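Local atomic coordinates of defective in germ line development protein 3, isoform a (Caenorhabditis elegans, PDB entry 3N89), a protein that probably acts in germ line development as the worm ortholog of Bicaudal-C, its four KH domains forming a globular platform probably linked to RNA binding. Residues A[35-40]-A[188-193]; A[106-111]-A[184-189]; A[163-168]-A[244-249]; A[207-212]-A[358-363]; A[219-224]-A[239-244]. All coordinates share one frame; numbering follows the deposited sequence.

Interaction 1 (A[35-40]-A[188-193]); sequences EFESQY and LHFTLS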
# COMPACT_ATOMS: atom_id res chain seq x y z
N GLU A 35 0.01 -1.95 -3.28
CA GLU A 35 1.32 -2.45 -2.92
C GLU A 35 1.36 -2.82 -1.44
O GLU A 35 0.97 -2.02 -0.58
CB GLU A 35 2.38 -1.40 -3.24
CG GLU A 35 3.06 -1.58 -4.60
CD GLU A 35 2.11 -1.52 -5.78
OE1 GLU A 35 2.56 -1.77 -6.91
OE2 GLU A 35 0.91 -1.21 -5.59
N PHE A 36 1.83 -4.03 -1.16
CA PHE A 36 1.95 -4.54 0.20
C PHE A 36 3.36 -5.13 0.39
O PHE A 36 3.86 -5.83 -0.49
CB PHE A 36 0.89 -5.64 0.45
CG PHE A 36 -0.48 -5.12 0.79
CD1 PHE A 36 -0.93 -5.13 2.11
CD2 PHE A 36 -1.33 -4.63 -0.20
CE1 PHE A 36 -2.20 -4.65 2.45
CE2 PHE A 36 -2.61 -4.15 0.13
CZ PHE A 36 -3.04 -4.16 1.46
N GLU A 37 3.98 -4.85 1.53
CA GLU A 37 5.33 -5.33 1.82
C GLU A 37 5.43 -6.84 2.01
O GLU A 37 4.92 -7.39 2.99
CB GLU A 37 5.85 -4.60 3.06
CG GLU A 37 5.60 -3.11 2.99
CD GLU A 37 6.24 -2.36 4.12
OE1 GLU A 37 7.49 -2.33 4.18
OE2 GLU A 37 5.49 -1.81 4.95
N SER A 38 6.12 -7.50 1.08
CA SER A 38 6.29 -8.95 1.08
C SER A 38 6.74 -9.60 2.39
O SER A 38 6.44 -10.76 2.64
CB SER A 38 7.28 -9.36 -0.02
OG SER A 38 8.58 -8.85 0.23
N GLN A 39 7.46 -8.85 3.22
CA GLN A 39 7.96 -9.35 4.49
C GLN A 39 6.81 -9.69 5.45
O GLN A 39 7.02 -10.31 6.50
CB GLN A 39 8.88 -8.31 5.13
CG GLN A 39 8.21 -6.95 5.33
CD GLN A 39 9.15 -5.91 5.91
OE1 GLN A 39 9.67 -6.07 7.03
NE2 GLN A 39 9.39 -4.84 5.16
N TYR A 40 5.60 -9.31 5.07
CA TYR A 40 4.42 -9.56 5.89
C TYR A 40 3.45 -10.53 5.20
O TYR A 40 2.40 -10.85 5.76
CB TYR A 40 3.69 -8.24 6.17
CG TYR A 40 4.54 -7.21 6.88
CD1 TYR A 40 5.02 -7.45 8.17
CD2 TYR A 40 4.87 -6.01 6.26
CE1 TYR A 40 5.82 -6.51 8.82
CE2 TYR A 40 5.67 -5.06 6.91
CZ TYR A 40 6.14 -5.32 8.19
OH TYR A 40 6.96 -4.40 8.82
N LEU A 188 12.24 1.64 11.58
CA LEU A 188 11.29 0.88 10.77
C LEU A 188 11.87 0.70 9.38
O LEU A 188 12.41 1.63 8.79
CB LEU A 188 9.94 1.60 10.66
CG LEU A 188 8.95 0.84 9.75
CD1 LEU A 188 7.64 0.60 10.50
CD2 LEU A 188 8.71 1.62 8.46
N HIS A 189 11.72 -0.52 8.85
CA HIS A 189 12.23 -0.84 7.53
C HIS A 189 11.11 -1.02 6.51
O HIS A 189 10.44 -2.05 6.48
CB HIS A 189 13.07 -2.11 7.62
CG HIS A 189 14.34 -1.93 8.40
ND1 HIS A 189 14.69 -2.75 9.45
CD2 HIS A 189 15.35 -1.04 8.26
CE1 HIS A 189 15.87 -2.37 9.92
NE2 HIS A 189 16.28 -1.33 9.21
N PHE A 190 10.89 -0.00 5.69
CA PHE A 190 9.85 -0.09 4.67
C PHE A 190 10.43 -0.66 3.38
O PHE A 190 11.45 -0.19 2.89
CB PHE A 190 9.25 1.29 4.41
CG PHE A 190 7.99 1.26 3.60
CD1 PHE A 190 6.81 0.76 4.15
CD2 PHE A 190 7.97 1.73 2.29
CE1 PHE A 190 5.64 0.71 3.40
CE2 PHE A 190 6.80 1.69 1.53
CZ PHE A 190 5.63 1.18 2.09
N THR A 191 9.78 -1.69 2.85
CA THR A 191 10.23 -2.32 1.61
C THR A 191 9.37 -1.86 0.45
O THR A 191 8.20 -2.25 0.33
CB THR A 191 10.12 -3.85 1.67
OG1 THR A 191 8.81 -4.21 2.11
CG2 THR A 191 11.17 -4.43 2.60
N LEU A 192 9.95 -1.04 -0.40
CA LEU A 192 9.24 -0.53 -1.55
C LEU A 192 9.72 -1.31 -2.75
O LEU A 192 10.82 -1.87 -2.73
CB LEU A 192 9.57 0.96 -1.76
CG LEU A 192 8.72 1.69 -2.79
CD1 LEU A 192 7.32 1.87 -2.23
CD2 LEU A 192 9.34 3.05 -3.12
N SER A 193 8.90 -1.39 -3.79
CA SER A 193 9.32 -2.07 -5.01
C SER A 193 10.21 -1.08 -5.74
O SER A 193 9.76 0.01 -6.12
CB SER A 193 8.11 -2.43 -5.87
OG SER A 193 7.50 -3.62 -5.40
O HOH W 1 8.74 -6.86 1.78
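Where the first KH domain's turn after strand 29-35 docks on strand 188-193 of the third, Glu-37 and Thr-191 carry the junction. Glu-37 OE1 accepts the backbone N-H of Thr-191 at 2.7 Å and 169°, an almost straight bond that meets the oxygen on its anti side, tilted out of the carboxylate plane. This N-H lies on the strand edge not paired with strand 236-242, so the acid acts much as a carbonyl of a further strand would. Glu-37 has the length for it: CG stands anti to the carbonyl carbon (chi1 -47°), and the chain runs extended from there. Thr-191 OG1 lies 3.1 Å from the same Glu-37 OE1, close enough for a second bond, although its proton has another possible acceptor. Glu-37 OE2 comes obliquely to CD1 and CE1 of the Phe-190 ring, the two side chains crossing at about a right angle, and also forms a long, weak ion pair with Arg-252. Gln-39 adds a second bridge, its amide NE2 giving a hydrogen bond to His-189 O at 3.3 Å; glutamine suits this because it donates without adding charge. A water bridges the two segments, hydrogen-bonded to Ser-38 OG, Gln-39 N and Thr-191 OG1. The turn itself is closed by Tyr-40 N bonding to Glu-37 O at 2.9 Å, and Gln-39 CG lies over one face of the Tyr-40 ring. Behind the contact, Phe-190 packs on Ile-255 and Met-256 of helix 245-257, while Phe-36 turns back to helix 41-45; strand 186-193 itself runs between strands 105-111 and 236-242.

Interaction 2 (A[106-111]-A[184-189]); sequences FTVFMA and NNFTLH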
# COMPACT_ATOMS: atom_id res chain seq x y z
N PHE A 106 2.91 -4.86 10.75
CA PHE A 106 4.02 -3.93 10.53
C PHE A 106 5.02 -4.23 11.65
O PHE A 106 4.67 -4.81 12.68
CB PHE A 106 3.54 -2.47 10.57
CG PHE A 106 3.30 -1.93 11.95
CD1 PHE A 106 4.38 -1.59 12.78
CD2 PHE A 106 2.01 -1.75 12.43
CE1 PHE A 106 4.17 -1.08 14.05
CE2 PHE A 106 1.79 -1.23 13.71
CZ PHE A 106 2.87 -0.90 14.52
N THR A 107 6.28 -3.85 11.46
CA THR A 107 7.30 -4.12 12.47
C THR A 107 8.15 -2.90 12.81
O THR A 107 8.42 -2.06 11.95
CB THR A 107 8.24 -5.25 12.01
OG1 THR A 107 7.50 -6.47 11.90
CG2 THR A 107 9.39 -5.45 12.99
N VAL A 108 8.55 -2.80 14.07
CA VAL A 108 9.38 -1.69 14.55
C VAL A 108 10.46 -2.27 15.47
O VAL A 108 10.20 -3.24 16.19
CB VAL A 108 8.55 -0.65 15.33
CG1 VAL A 108 9.47 0.39 15.95
CG2 VAL A 108 7.56 0.03 14.40
N PHE A 109 11.65 -1.70 15.44
CA PHE A 109 12.75 -2.18 16.27
C PHE A 109 13.18 -1.14 17.31
O PHE A 109 13.31 0.04 17.00
CB PHE A 109 13.96 -2.52 15.39
CG PHE A 109 13.69 -3.59 14.35
CD1 PHE A 109 12.87 -3.32 13.26
CD2 PHE A 109 14.26 -4.85 14.47
CE1 PHE A 109 12.62 -4.30 12.30
CE2 PHE A 109 14.02 -5.84 13.52
CZ PHE A 109 13.20 -5.57 12.43
N MET A 110 13.38 -1.58 18.54
CA MET A 110 13.80 -0.68 19.61
C MET A 110 15.26 -0.97 19.97
O MET A 110 15.69 -2.12 20.06
CB MET A 110 12.91 -0.87 20.83
CG MET A 110 13.00 0.28 21.83
SD MET A 110 12.23 -0.11 23.40
CE MET A 110 10.50 -0.27 22.92
N ALA A 111 16.03 0.10 20.18
CA ALA A 111 17.44 -0.03 20.54
C ALA A 111 17.54 -0.37 22.02
O ALA A 111 17.12 0.40 22.87
CB ALA A 111 18.17 1.28 20.24
N ASN A 184 15.80 8.49 19.46
CA ASN A 184 15.88 7.88 18.14
C ASN A 184 16.12 6.40 18.39
O ASN A 184 16.95 5.76 17.74
CB ASN A 184 17.04 8.48 17.35
CG ASN A 184 16.71 9.84 16.76
OD1 ASN A 184 16.09 10.68 17.42
ND2 ASN A 184 17.14 10.07 15.53
N ASN A 185 15.37 5.87 19.35
CA ASN A 185 15.46 4.48 19.78
C ASN A 185 14.58 3.55 18.96
O ASN A 185 14.42 2.38 19.32
CB ASN A 185 15.07 4.41 21.26
CG ASN A 185 15.79 3.30 22.01
OD1 ASN A 185 15.16 2.44 22.63
ND2 ASN A 185 17.11 3.33 21.98
N PHE A 186 14.01 4.05 17.87
CA PHE A 186 13.14 3.23 17.02
C PHE A 186 13.49 3.29 15.54
O PHE A 186 13.80 4.35 15.00
CB PHE A 186 11.68 3.63 17.22
CG PHE A 186 11.11 3.19 18.53
CD1 PHE A 186 10.60 1.91 18.68
CD2 PHE A 186 11.11 4.04 19.63
CE1 PHE A 186 10.09 1.48 19.90
CE2 PHE A 186 10.60 3.63 20.85
CZ PHE A 186 10.09 2.34 20.99
N THR A 187 13.41 2.14 14.88
CA THR A 187 13.72 2.04 13.46
C THR A 187 12.71 1.17 12.73
O THR A 187 12.37 0.09 13.21
CB THR A 187 15.11 1.42 13.25
OG1 THR A 187 16.08 2.13 14.02
CG2 THR A 187 15.49 1.47 11.78
N LEU A 188 12.24 1.64 11.58
CA LEU A 188 11.29 0.88 10.77
C LEU A 188 11.87 0.70 9.38
O LEU A 188 12.41 1.63 8.79
CB LEU A 188 9.94 1.60 10.66
CG LEU A 188 8.95 0.84 9.75
CD1 LEU A 188 7.64 0.60 10.50
CD2 LEU A 188 8.71 1.62 8.46
N HIS A 189 11.72 -0.52 8.85
CA HIS A 189 12.23 -0.84 7.53
C HIS A 189 11.11 -1.02 6.51
O HIS A 189 10.44 -2.05 6.48
CB HIS A 189 13.07 -2.11 7.62
CG HIS A 189 14.34 -1.93 8.40
ND1 HIS A 189 14.69 -2.75 9.45
CD2 HIS A 189 15.35 -1.04 8.26
CE1 HIS A 189 15.87 -2.37 9.92
NE2 HIS A 189 16.28 -1.33 9.21
O HOH W 2 9.97 -3.00 10.27
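Two phenylalanine rings, on opposite faces of the sheet, mark this strand pair. Phe-186 has Met-110 CG over one face, 4.0 Å from the ring centroid in a CH-pi contact, and Val-108 CG1 at its edge. Phe-109 carries Thr-187 O at its edge, close to the ring plane, with a water near that plane too; toward its face comes the edge of His-189 in an offset edge-to-face pair, centroids 5.4 Å apart and planes at 60°. Here the second and third KH domains share one antiparallel sheet, strands 105-111 and 186-189 running at 148° to each other. Phe-109 and Thr-187 form a hydrogen-bonded pair: Phe-109 N reaches Thr-187 O at 2.9 Å, and Thr-187 N returns to Phe-109 O at 3.0 Å. Met-110 and Phe-186, the next pair, are non-hydrogen-bonded and face helix 161-175, where bulky apolar groups are wanted. Met-110 CG is anti to the backbone N (chi1 -163°), while a bend at chi3 helps bring CE beside Phe-186 CZ; SD stands obliquely to the ring in a Met-aromatic contact. An alanine in place of Phe-186 would probably open a gap under Ala-168 and Ile-245 and leave Met-110 CG and CE without the ring they pack on. Leu-188 CD1 and Val-108 CG2 continue the apolar face at 3.9 Å. Toward one end a water donates to Thr-107 O and accepts weakly from His-189 N; at the other, Ala-111 N bonds to Asn-185 O at 2.9 Å.

Interaction 3 (A[163-168]-A[244-249]); sequences ELIEAA and NIDNVL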
# COMPACT_ATOMS: atom_id res chain seq x y z
N GLU A 163 -2.24 -0.39 20.88
CA GLU A 163 -1.74 -1.42 21.76
C GLU A 163 -0.23 -1.57 21.67
O GLU A 163 0.45 -1.81 22.67
CB GLU A 163 -2.40 -2.77 21.43
CG GLU A 163 -3.86 -2.89 21.85
CD GLU A 163 -4.43 -4.27 21.54
OE1 GLU A 163 -3.74 -5.28 21.82
OE2 GLU A 163 -5.58 -4.36 21.04
N LEU A 164 0.32 -1.43 20.46
CA LEU A 164 1.76 -1.58 20.28
C LEU A 164 2.54 -0.42 20.90
O LEU A 164 3.48 -0.64 21.66
CB LEU A 164 2.11 -1.71 18.80
CG LEU A 164 3.58 -2.01 18.48
CD1 LEU A 164 3.66 -2.77 17.18
CD2 LEU A 164 4.40 -0.73 18.43
N ILE A 165 2.14 0.81 20.57
CA ILE A 165 2.83 1.97 21.12
C ILE A 165 2.90 1.90 22.65
O ILE A 165 3.98 2.04 23.23
CB ILE A 165 2.12 3.28 20.72
CG1 ILE A 165 2.16 3.44 19.20
CG2 ILE A 165 2.77 4.45 21.42
CD1 ILE A 165 1.62 4.76 18.69
N GLU A 166 1.76 1.67 23.29
CA GLU A 166 1.70 1.58 24.74
C GLU A 166 2.71 0.55 25.27
O GLU A 166 3.55 0.87 26.12
CB GLU A 166 0.29 1.21 25.19
CG GLU A 166 -0.75 2.29 24.87
CD GLU A 166 -0.74 3.44 25.86
OE1 GLU A 166 -1.56 3.43 26.81
OE2 GLU A 166 0.11 4.35 25.70
N ALA A 167 2.63 -0.67 24.75
CA ALA A 167 3.55 -1.72 25.18
C ALA A 167 4.98 -1.20 25.06
O ALA A 167 5.81 -1.43 25.94
CB ALA A 167 3.38 -2.95 24.31
N ALA A 168 5.26 -0.48 23.98
CA ALA A 168 6.58 0.09 23.77
C ALA A 168 6.90 1.12 24.86
O ALA A 168 7.89 0.99 25.57
CB ALA A 168 6.66 0.74 22.39
N ASN A 244 11.39 8.63 17.39
CA ASN A 244 10.54 8.12 18.45
C ASN A 244 9.46 7.26 17.82
O ASN A 244 9.19 7.36 16.63
CB ASN A 244 9.88 9.25 19.24
CG ASN A 244 10.88 10.17 19.90
OD1 ASN A 244 12.06 9.81 20.05
ND2 ASN A 244 10.43 11.35 20.30
N ILE A 245 8.82 6.43 18.64
CA ILE A 245 7.78 5.54 18.14
C ILE A 245 6.63 6.26 17.43
O ILE A 245 6.24 5.85 16.35
CB ILE A 245 7.22 4.65 19.29
CG1 ILE A 245 6.12 3.74 18.75
CG2 ILE A 245 6.72 5.51 20.43
CD1 ILE A 245 6.57 2.86 17.60
N ASP A 246 6.08 7.31 18.03
CA ASP A 246 4.97 8.03 17.41
C ASP A 246 5.29 8.65 16.05
O ASP A 246 4.48 8.56 15.12
CB ASP A 246 4.46 9.13 18.35
CG ASP A 246 3.76 8.58 19.57
OD1 ASP A 246 2.69 7.96 19.42
OD2 ASP A 246 4.29 8.76 20.69
N ASN A 247 6.45 9.27 15.94
CA ASN A 247 6.85 9.90 14.69
C ASN A 247 7.08 8.88 13.57
O ASN A 247 6.65 9.08 12.44
CB ASN A 247 8.13 10.72 14.90
CG ASN A 247 7.98 11.76 15.99
OD1 ASN A 247 7.40 11.49 17.04
ND2 ASN A 247 8.52 12.95 15.75
N VAL A 248 7.76 7.78 13.89
CA VAL A 248 8.04 6.76 12.90
C VAL A 248 6.76 6.22 12.25
O VAL A 248 6.65 6.18 11.02
CB VAL A 248 8.82 5.57 13.51
CG1 VAL A 248 9.21 4.60 12.40
CG2 VAL A 248 10.05 6.07 14.22
N LEU A 249 5.81 5.81 13.07
CA LEU A 249 4.55 5.28 12.55
C LEU A 249 3.82 6.36 11.74
O LEU A 249 2.87 6.06 11.02
CB LEU A 249 3.67 4.75 13.69
CG LEU A 249 4.28 3.63 14.55
CD1 LEU A 249 3.19 3.04 15.44
CD2 LEU A 249 4.87 2.52 13.67
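Ile-165 is the hub of this helix pair, touching three residues of the facing helix. Its CG1 meets Ile-245 CG1 at 4.0 Å, and the same Ile-165 CG1 meets Leu-249 CD1 at 3.9 Å, the isoleucine and leucine chains sliding past each other in opposite directions. Ile-245 and Leu-249 are one helical turn apart, so the CG1 arm of one isoleucine can touch both. Ile-245 sends CG1 anti to its backbone N (chi1 179°), which carries that branch toward the partner helix; its CD1 also comes within 4.3 Å of Leu-164 CD2. At the more open margin, Asp-246 OD1 lies 3.5 Å from Ile-165 CD1, crossing it at about a right angle. The acid suits this border because its other oxygen, OD2, forms a salt bridge with Lys-169, one turn along from Ile-165. The helix segments run nearly antiparallel, at 150°, with axes 11.1 Å apart, a wide spacing filled by aliphatic side chains, with the Asp-246 to Lys-169 salt bridge at its border. Both helices, one from the second KH domain and one from the third, cover the same face of the shared sheet: Leu-164 and Leu-249 rest on Phe-106 of strand 105-111, Ala-168 and Ile-245 on Phe-186 of strand 186-193.

Interaction 4 (A[207-212]-A[358-363]); sequences AQLMPV and SLPANF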
# COMPACT_ATOMS: atom_id res chain seq x y z
N ALA A 207 11.10 16.88 -7.16
CA ALA A 207 11.56 17.27 -5.84
C ALA A 207 11.86 15.98 -5.09
O ALA A 207 11.30 14.93 -5.42
CB ALA A 207 10.47 18.07 -5.13
N GLN A 208 12.74 16.04 -4.10
CA GLN A 208 13.06 14.85 -3.29
C GLN A 208 11.96 14.79 -2.22
O GLN A 208 11.92 15.61 -1.30
CB GLN A 208 14.45 15.00 -2.65
CG GLN A 208 15.59 15.02 -3.67
CD GLN A 208 16.97 15.22 -3.04
OE1 GLN A 208 18.00 14.95 -3.67
NE2 GLN A 208 17.00 15.70 -1.80
N LEU A 209 11.07 13.81 -2.36
CA LEU A 209 9.92 13.66 -1.46
C LEU A 209 10.09 13.23 -0.01
O LEU A 209 9.23 13.51 0.82
CB LEU A 209 8.88 12.75 -2.12
CG LEU A 209 7.55 13.39 -2.52
CD1 LEU A 209 7.79 14.72 -3.20
CD2 LEU A 209 6.78 12.43 -3.43
N MET A 210 11.18 12.53 0.32
CA MET A 210 11.35 12.11 1.71
C MET A 210 11.71 13.27 2.63
O MET A 210 11.14 13.39 3.72
CB MET A 210 12.41 11.00 1.81
CG MET A 210 12.02 9.70 1.11
SD MET A 210 10.61 8.85 1.88
CE MET A 210 9.21 9.63 1.05
N PRO A 211 12.65 14.14 2.22
CA PRO A 211 13.03 15.29 3.06
C PRO A 211 11.81 16.01 3.64
O PRO A 211 11.85 16.48 4.78
CB PRO A 211 13.82 16.16 2.10
CG PRO A 211 14.54 15.14 1.27
CD PRO A 211 13.45 14.12 0.98
N VAL A 212 10.74 16.08 2.86
CA VAL A 212 9.52 16.74 3.30
C VAL A 212 8.92 15.98 4.47
O VAL A 212 8.45 16.58 5.44
CB VAL A 212 8.46 16.80 2.16
CG1 VAL A 212 7.14 17.36 2.69
CG2 VAL A 212 8.98 17.65 1.01
N SER A 358 0.90 19.50 -0.24
CA SER A 358 2.34 19.66 -0.42
C SER A 358 2.98 18.73 -1.44
O SER A 358 4.20 18.54 -1.44
CB SER A 358 3.05 19.49 0.93
OG SER A 358 2.79 18.21 1.47
N LEU A 359 2.17 18.17 -2.33
CA LEU A 359 2.70 17.26 -3.35
C LEU A 359 2.69 17.87 -4.75
O LEU A 359 1.64 18.19 -5.30
CB LEU A 359 1.89 15.96 -3.38
CG LEU A 359 2.36 14.96 -4.44
CD1 LEU A 359 3.58 14.22 -3.93
CD2 LEU A 359 1.23 13.99 -4.77
N PRO A 360 3.88 18.04 -5.36
CA PRO A 360 3.96 18.61 -6.71
C PRO A 360 3.16 17.80 -7.73
O PRO A 360 3.24 16.57 -7.77
CB PRO A 360 5.46 18.58 -7.00
CG PRO A 360 6.07 18.72 -5.64
CD PRO A 360 5.22 17.78 -4.82
N ALA A 361 2.38 18.51 -8.55
CA ALA A 361 1.53 17.90 -9.57
C ALA A 361 2.17 16.78 -10.40
O ALA A 361 1.58 15.72 -10.58
CB ALA A 361 0.99 18.98 -10.49
N ASN A 362 3.36 17.03 -10.92
CA ASN A 362 4.07 16.05 -11.74
C ASN A 362 4.05 14.61 -11.22
O ASN A 362 4.02 13.66 -12.00
N PHE A 363 4.08 14.45 -9.90
CA PHE A 363 4.09 13.13 -9.27
C PHE A 363 2.85 12.28 -9.55
O PHE A 363 2.92 11.05 -9.56
CB PHE A 363 4.28 13.29 -7.76
CG PHE A 363 5.71 13.51 -7.35
CD1 PHE A 363 6.58 12.43 -7.19
CD2 PHE A 363 6.21 14.80 -7.15
CE1 PHE A 363 7.91 12.63 -6.84
CE2 PHE A 363 7.55 15.01 -6.80
CZ PHE A 363 8.40 13.92 -6.64
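Ala-207 opens the contact with both its side chain and its carbonyl. Its CB meets Pro-360 CG at 4.5 Å, and its O lies at the edge of the Phe-363 ring, in plane and 3.3 Å from CZ, where the partly positive ring hydrogens face an acceptor. Leu-209 follows as the main apolar partner, and two branches let it touch three residues. Its CD2 sits over one face of Phe-363, 3.8 Å from the ring centroid, 19° off the normal and displaced toward the rim; CD1 reaches the far end of the ring, 3.6 Å from CZ. Leucine and phenylalanine thus meet tip to tip. From Leu-209 CD2 to Leu-359 CD1 the distance is 3.7 Å, the two leucines crossing at about a right angle, and Leu-209 CD1 lies 4.3 Å from Pro-360 CD. On the other segment, Ser-358 OG is hydrogen-bonded to Ile-354 O, and Phe-363 N bonds to Pro-360 O at 3.1 Å, a short turn that, with CG anti to the carbonyl carbon (chi1 -80°), directs the ring toward Leu-209. An alanine at Phe-363 would probably leave Leu-209 CD2 without the ring face beneath it and CD1 without its contact at CZ, opening a gap beside Leu-209. Leu-258 and Trp-355 also pack on Leu-209. This is plain apolar docking: the C-terminal tail lies against the start of helix 209-217, the second helix of a KH domain's helix-loop-helix.

Interaction 5 (A[219-224]-A[239-244]); sequences TIISYP and IKVVGN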
# COMPACT_ATOMS: atom_id res chain seq x y z
N THR A 219 11.96 12.91 11.85
CA THR A 219 12.45 11.56 11.72
C THR A 219 13.62 11.62 10.77
O THR A 219 13.85 12.63 10.12
CB THR A 219 11.34 10.65 11.12
OG1 THR A 219 10.25 10.55 12.04
CG2 THR A 219 11.87 9.26 10.83
N ILE A 220 14.40 10.54 10.70
CA ILE A 220 15.53 10.50 9.79
C ILE A 220 15.24 9.39 8.81
O ILE A 220 14.80 8.31 9.21
CB ILE A 220 16.86 10.25 10.55
CG1 ILE A 220 17.15 11.43 11.48
CG2 ILE A 220 18.00 10.09 9.56
CD1 ILE A 220 18.34 11.22 12.40
N ILE A 221 15.45 9.65 7.53
CA ILE A 221 15.17 8.65 6.51
C ILE A 221 16.35 8.51 5.56
O ILE A 221 16.70 9.44 4.84
CB ILE A 221 13.94 9.04 5.67
CG1 ILE A 221 12.78 9.41 6.60
CG2 ILE A 221 13.57 7.89 4.76
CD1 ILE A 221 11.55 9.94 5.88
N SER A 222 16.96 7.33 5.57
CA SER A 222 18.07 7.06 4.69
C SER A 222 17.67 5.90 3.79
O SER A 222 16.81 5.10 4.14
CB SER A 222 19.33 6.69 5.49
OG SER A 222 19.13 5.53 6.26
N TYR A 223 18.28 5.85 2.61
CA TYR A 223 18.01 4.81 1.62
C TYR A 223 19.22 4.63 0.74
O TYR A 223 20.06 5.53 0.64
CB TYR A 223 16.80 5.18 0.76
CG TYR A 223 16.67 6.66 0.46
CD1 TYR A 223 16.11 7.53 1.40
CD2 TYR A 223 17.13 7.20 -0.74
CE1 TYR A 223 16.02 8.89 1.15
CE2 TYR A 223 17.04 8.56 -1.00
CZ TYR A 223 16.49 9.40 -0.05
OH TYR A 223 16.41 10.76 -0.29
N PRO A 224 19.34 3.47 0.07
CA PRO A 224 20.48 3.22 -0.80
C PRO A 224 20.43 4.08 -2.05
O PRO A 224 19.38 4.19 -2.69
CB PRO A 224 20.35 1.73 -1.11
CG PRO A 224 18.87 1.55 -1.16
CD PRO A 224 18.40 2.34 0.05
N ILE A 239 13.84 1.47 2.60
CA ILE A 239 13.84 2.84 3.11
C ILE A 239 13.92 2.72 4.64
O ILE A 239 13.02 2.12 5.24
CB ILE A 239 12.53 3.58 2.76
CG1 ILE A 239 12.35 3.66 1.24
CG2 ILE A 239 12.52 4.98 3.36
CD1 ILE A 239 11.05 4.32 0.82
N LYS A 240 14.96 3.26 5.26
CA LYS A 240 15.07 3.18 6.72
C LYS A 240 14.61 4.45 7.43
O LYS A 240 15.10 5.54 7.15
CB LYS A 240 16.50 2.86 7.15
CG LYS A 240 16.56 2.41 8.61
CD LYS A 240 17.92 1.88 9.04
CE LYS A 240 18.89 3.00 9.35
NZ LYS A 240 20.08 2.45 10.08
N VAL A 241 13.68 4.29 8.37
CA VAL A 241 13.14 5.41 9.12
C VAL A 241 13.57 5.33 10.59
O VAL A 241 13.52 4.26 11.18
CB VAL A 241 11.58 5.40 9.04
CG1 VAL A 241 11.00 6.60 9.72
CG2 VAL A 241 11.13 5.38 7.59
N VAL A 242 13.99 6.45 11.17
CA VAL A 242 14.41 6.47 12.58
C VAL A 242 13.74 7.61 13.37
O VAL A 242 13.42 8.64 12.80
CB VAL A 242 15.95 6.63 12.72
CG1 VAL A 242 16.33 6.78 14.19
CG2 VAL A 242 16.66 5.44 12.11
N GLY A 243 13.54 7.40 14.67
CA GLY A 243 12.91 8.41 15.50
C GLY A 243 12.06 7.80 16.60
O GLY A 243 12.01 6.58 16.74
N ASN A 244 11.39 8.63 17.39
CA ASN A 244 10.54 8.12 18.45
C ASN A 244 9.46 7.26 17.82
O ASN A 244 9.19 7.36 16.63
CB ASN A 244 9.88 9.25 19.24
CG ASN A 244 10.88 10.17 19.90
OD1 ASN A 244 12.06 9.81 20.05
ND2 ASN A 244 10.43 11.35 20.30
O HOH W 3 21.72 4.64 8.40
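Strands 220-222 and 239-242 run antiparallel at 162°, with axes 4.7 Å apart, Ile-220 and Ser-222 forming hydrogen-bonded pairs with Val-242 and Lys-240. Val-242 N meets Ile-220 O at 2.8 Å, and Lys-240 N meets Ser-222 O, also at 2.8 Å, nearly in line with the carbonyl; Ser-222 N returns to Lys-240 O at 3.0 Å. Between them Ile-221 and Val-241 make a non-hydrogen-bonded pair on the buried face. Here Ile-221 and Ile-239 lie side by side, pointing the same way, and meet through their CG2 methyls. Ile-221 CG2 is placed for this anti to its backbone N. Beta-branched residues suit extended strands, and these also feed the core: Ile-221 packs on Ile-213 of helix 209-217, and Val-241 on Val-248 and Ala-251. The pair forms the outer edge of the third KH domain's sheet, strand 220-222 being its outermost strand, in the order expected of a type I KH fold. On the opposite, more exposed face Ile-220 CB and Val-242 CB stand 4.3 Å apart, while Ser-222 OG lies 3.9 Å from Lys-240 CB. A water links Ser-222 OG and Lys-240 NZ weakly. Next along the chain, Gly-243 has backbone angles (phi 146°) that would jam a side chain against the preceding carbonyl O.

In the fold
From the N terminus, the turn at 35-40 is the first to find its partner: interaction 1 closes a loop of 147 residues on strand 186-193, joining the first KH domain to the third. Interaction 2 starts later, at 106-111, and ends on that same strand, making one sheet of the second and third domains. Helix 161-175 precedes the strand, and through it interaction 3 crosses both earlier loops before ending at helix 245-257. Interaction 4 opens at 207-212, crosses interaction 3 and brings the C-terminal tail back to the third domain. Interaction 5, between two strands consecutive in the chain, falls within the loops of both 3 and 4 and extends the shared sheet to its edge.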